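Local coordinates for La-related protein 7 homolog (Schizosaccharomyces pombe, PDB 6TZN) that binds telomerase RNA ter1 and promotes its assembly with the catalytic subunit trt1 into the telomerase holoenzyme, at residues Ser26-His29 against Ser30-Tyr34. Numbering follows the deposited sequence.
Sequences STIH and SLLSY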
ATOM      1  N   SER A  26       4.082 -11.028  -0.952  1.00 18.87           N
ATOM      2  CA  SER A  26       2.857 -11.787  -1.176  1.00 18.86           C
ATOM      3  C   SER A  26       1.765 -11.374  -0.194  1.00 17.22           C
ATOM      4  O   SER A  26       0.603 -11.176  -0.585  1.00 18.15           O
ATOM      5  CB  SER A  26       3.136 -13.283  -1.052  1.00 23.17           C
ATOM      6  OG  SER A  26       1.938 -14.024  -1.166  1.00 28.26           O
ATOM      7  N   THR A  27       2.120 -11.231   1.084  1.00 16.71           N
ATOM      8  CA  THR A  27       1.140 -10.804   2.075  1.00 16.54           C
ATOM      9  C   THR A  27       0.676  -9.383   1.802  1.00 16.28           C
ATOM     10  O   THR A  27      -0.518  -9.092   1.901  1.00 16.39           O
ATOM     11  CB  THR A  27       1.711 -10.924   3.490  1.00 16.40           C
ATOM     12  OG1 THR A  27       2.146 -12.269   3.713  1.00 19.08           O
ATOM     13  CG2 THR A  27       0.659 -10.558   4.538  1.00 18.15           C
ATOM     14  N   ILE A  28       1.603  -8.485   1.450  1.00 15.32           N
ATOM     15  CA  ILE A  28       1.207  -7.117   1.123  1.00 15.23           C
ATOM     16  C   ILE A  28       0.224  -7.110  -0.039  1.00 15.61           C
ATOM     17  O   ILE A  28      -0.798  -6.417  -0.004  1.00 16.57           O
ATOM     18  CB  ILE A  28       2.437  -6.232   0.840  1.00 15.32           C
ATOM     19  CG1 ILE A  28       3.335  -6.131   2.075  1.00 16.48           C
ATOM     20  CG2 ILE A  28       2.000  -4.856   0.347  1.00 16.45           C
ATOM     21  CD1 ILE A  28       4.739  -5.623   1.748  1.00 18.05           C
ATOM     22  N   HIS A  29       0.502  -7.899  -1.075  1.00 16.72           N
ATOM     23  CA  HIS A  29      -0.407  -7.971  -2.216  1.00 17.75           C
ATOM     24  C   HIS A  29      -1.795  -8.430  -1.780  1.00 17.78           C
ATOM     25  O   HIS A  29      -2.810  -7.825  -2.148  1.00 18.60           O
ATOM     26  CB  HIS A  29       0.165  -8.913  -3.278  1.00 19.99           C
ATOM     27  CG  HIS A  29      -0.627  -8.939  -4.547  1.00 23.99           C
ATOM     28  ND1 HIS A  29      -0.161  -8.392  -5.722  1.00 29.75           N
ATOM     29  CD2 HIS A  29      -1.850  -9.448  -4.826  1.00 29.52           C
ATOM     30  CE1 HIS A  29      -1.061  -8.565  -6.674  1.00 29.88           C
ATOM     31  NE2 HIS A  29      -2.098  -9.197  -6.154  1.00 29.53           N
ATOM     32  N   SER A  30      -1.859  -9.495  -0.978  1.00 16.86           N
ATOM     33  CA  SER A  30      -3.146 -10.002  -0.517  1.00 17.85           C
ATOM     34  C   SER A  30      -3.859  -8.987   0.363  1.00 15.98           C
ATOM     35  O   SER A  30      -5.082  -8.814   0.257  1.00 17.88           O
ATOM     36  CB  SER A  30      -2.947 -11.309   0.248  1.00 20.58           C
ATOM     37  OG  SER A  30      -2.461 -12.312  -0.620  1.00 22.43           O
ATOM     38  N   LEU A  31      -3.117  -8.322   1.251  1.00 15.39           N
ATOM     39  CA  LEU A  31      -3.714  -7.314   2.121  1.00 15.94           C
ATOM     40  C   LEU A  31      -4.289  -6.166   1.297  1.00 15.85           C
ATOM     41  O   LEU A  31      -5.433  -5.730   1.511  1.00 16.41           O
ATOM     42  CB  LEU A  31      -2.666  -6.811   3.113  1.00 16.52           C
ATOM     43  CG  LEU A  31      -3.110  -5.815   4.186  1.00 19.31           C
ATOM     44  CD1 LEU A  31      -2.227  -5.958   5.432  1.00 21.04           C
ATOM     45  CD2 LEU A  31      -3.063  -4.386   3.664  1.00 20.98           C
ATOM     46  N   LEU A  32      -3.507  -5.655   0.345  1.00 16.22           N
ATOM     47  CA  LEU A  32      -3.997  -4.574  -0.504  1.00 18.26           C
ATOM     48  C   LEU A  32      -5.251  -4.995  -1.259  1.00 20.00           C
ATOM     49  O   LEU A  32      -6.218  -4.236  -1.331  1.00 21.24           O
ATOM     50  CB  LEU A  32      -2.902  -4.155  -1.481  1.00 21.67           C
ATOM     51  CG  LEU A  32      -1.699  -3.435  -0.879  1.00 24.86           C
ATOM     52  CD1 LEU A  32      -0.642  -3.221  -1.943  1.00 24.84           C
ATOM     53  CD2 LEU A  32      -2.102  -2.103  -0.262  1.00 25.99           C
ATOM     54  N   SER A  33      -5.262  -6.206  -1.819  1.00 20.81           N
ATOM     55  CA  SER A  33      -6.436  -6.676  -2.550  1.00 22.78           C
ATOM     56  C   SER A  33      -7.646  -6.810  -1.635  1.00 22.14           C
ATOM     57  O   SER A  33      -8.766  -6.448  -2.015  1.00 23.21           O
ATOM     58  CB  SER A  33      -6.124  -8.008  -3.225  1.00 27.62           C
ATOM     59  OG  SER A  33      -4.996  -7.877  -4.071  1.00 33.33           O
ATOM     60  N   TYR A  34      -7.440  -7.334  -0.430  1.00 19.78           N
ATOM     61  CA  TYR A  34      -8.527  -7.502   0.526  1.00 20.12           C
ATOM     62  C   TYR A  34      -9.148  -6.156   0.880  1.00 18.09           C
ATOM     63  O   TYR A  34     -10.376  -5.993   0.850  1.00 19.98           O
ATOM     64  CB  TYR A  34      -7.975  -8.202   1.773  1.00 20.21           C
ATOM     65  CG  TYR A  34      -9.015  -8.535   2.810  1.00 19.52           C
ATOM     66  CD1 TYR A  34      -9.430  -7.585   3.739  1.00 18.96           C
ATOM     67  CD2 TYR A  34      -9.592  -9.796   2.855  1.00 21.75           C
ATOM     68  CE1 TYR A  34     -10.397  -7.886   4.679  1.00 20.09           C
ATOM     69  CE2 TYR A  34     -10.550 -10.109   3.797  1.00 22.36           C
ATOM     70  CZ  TYR A  34     -10.951  -9.150   4.702  1.00 20.09           C
ATOM     71  OH  TYR A  34     -11.900  -9.467   5.638  1.00 22.49           O
TER
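Ser26-His29 and Ser30-Tyr34 meet as successive turns of one α-helix, 25-39, the first helix of the C-terminal xRRM of Pof8, an RRM-type fold in which two helices pack on a four-stranded antiparallel sheet. The i to i+4 backbone ladder runs through the contact: Leu31 N bonds to Thr27 O and Leu32 N to Ile28 O, the latter at 2.8 Å and nearly straight (172°). On the buried side, CG2 of Ile28 packs against CD1 of Leu32 at 3.9 Å. Ile28 also touches Ile50 of strand 47-51, while Leu31 and Leu32 rest on Phe76 of helix 66-78. Ser26, His29, Ser30 and Ser33 line the more exposed side, where His29 still reaches Pro47 and Ile50. Ser30 N donates to Ser26 O at 3.0 Å, and Ser30 OG adds a weak bond to the same oxygen. With its hydroxyl anti to the carbonyl carbon (chi1 -56°), Ser33 turns OG back over the preceding turn, 3.6 Å from CD2 of the His29 ring. Replacing Ser33 by alanine would probably leave His29 O with the backbone donor of this turn alone. Ser33 N at 3.0 Å and Ser33 OG at 2.9 Å approach that oxygen from opposite sides of the His29 carbonyl plane, OG standing 36° out of it.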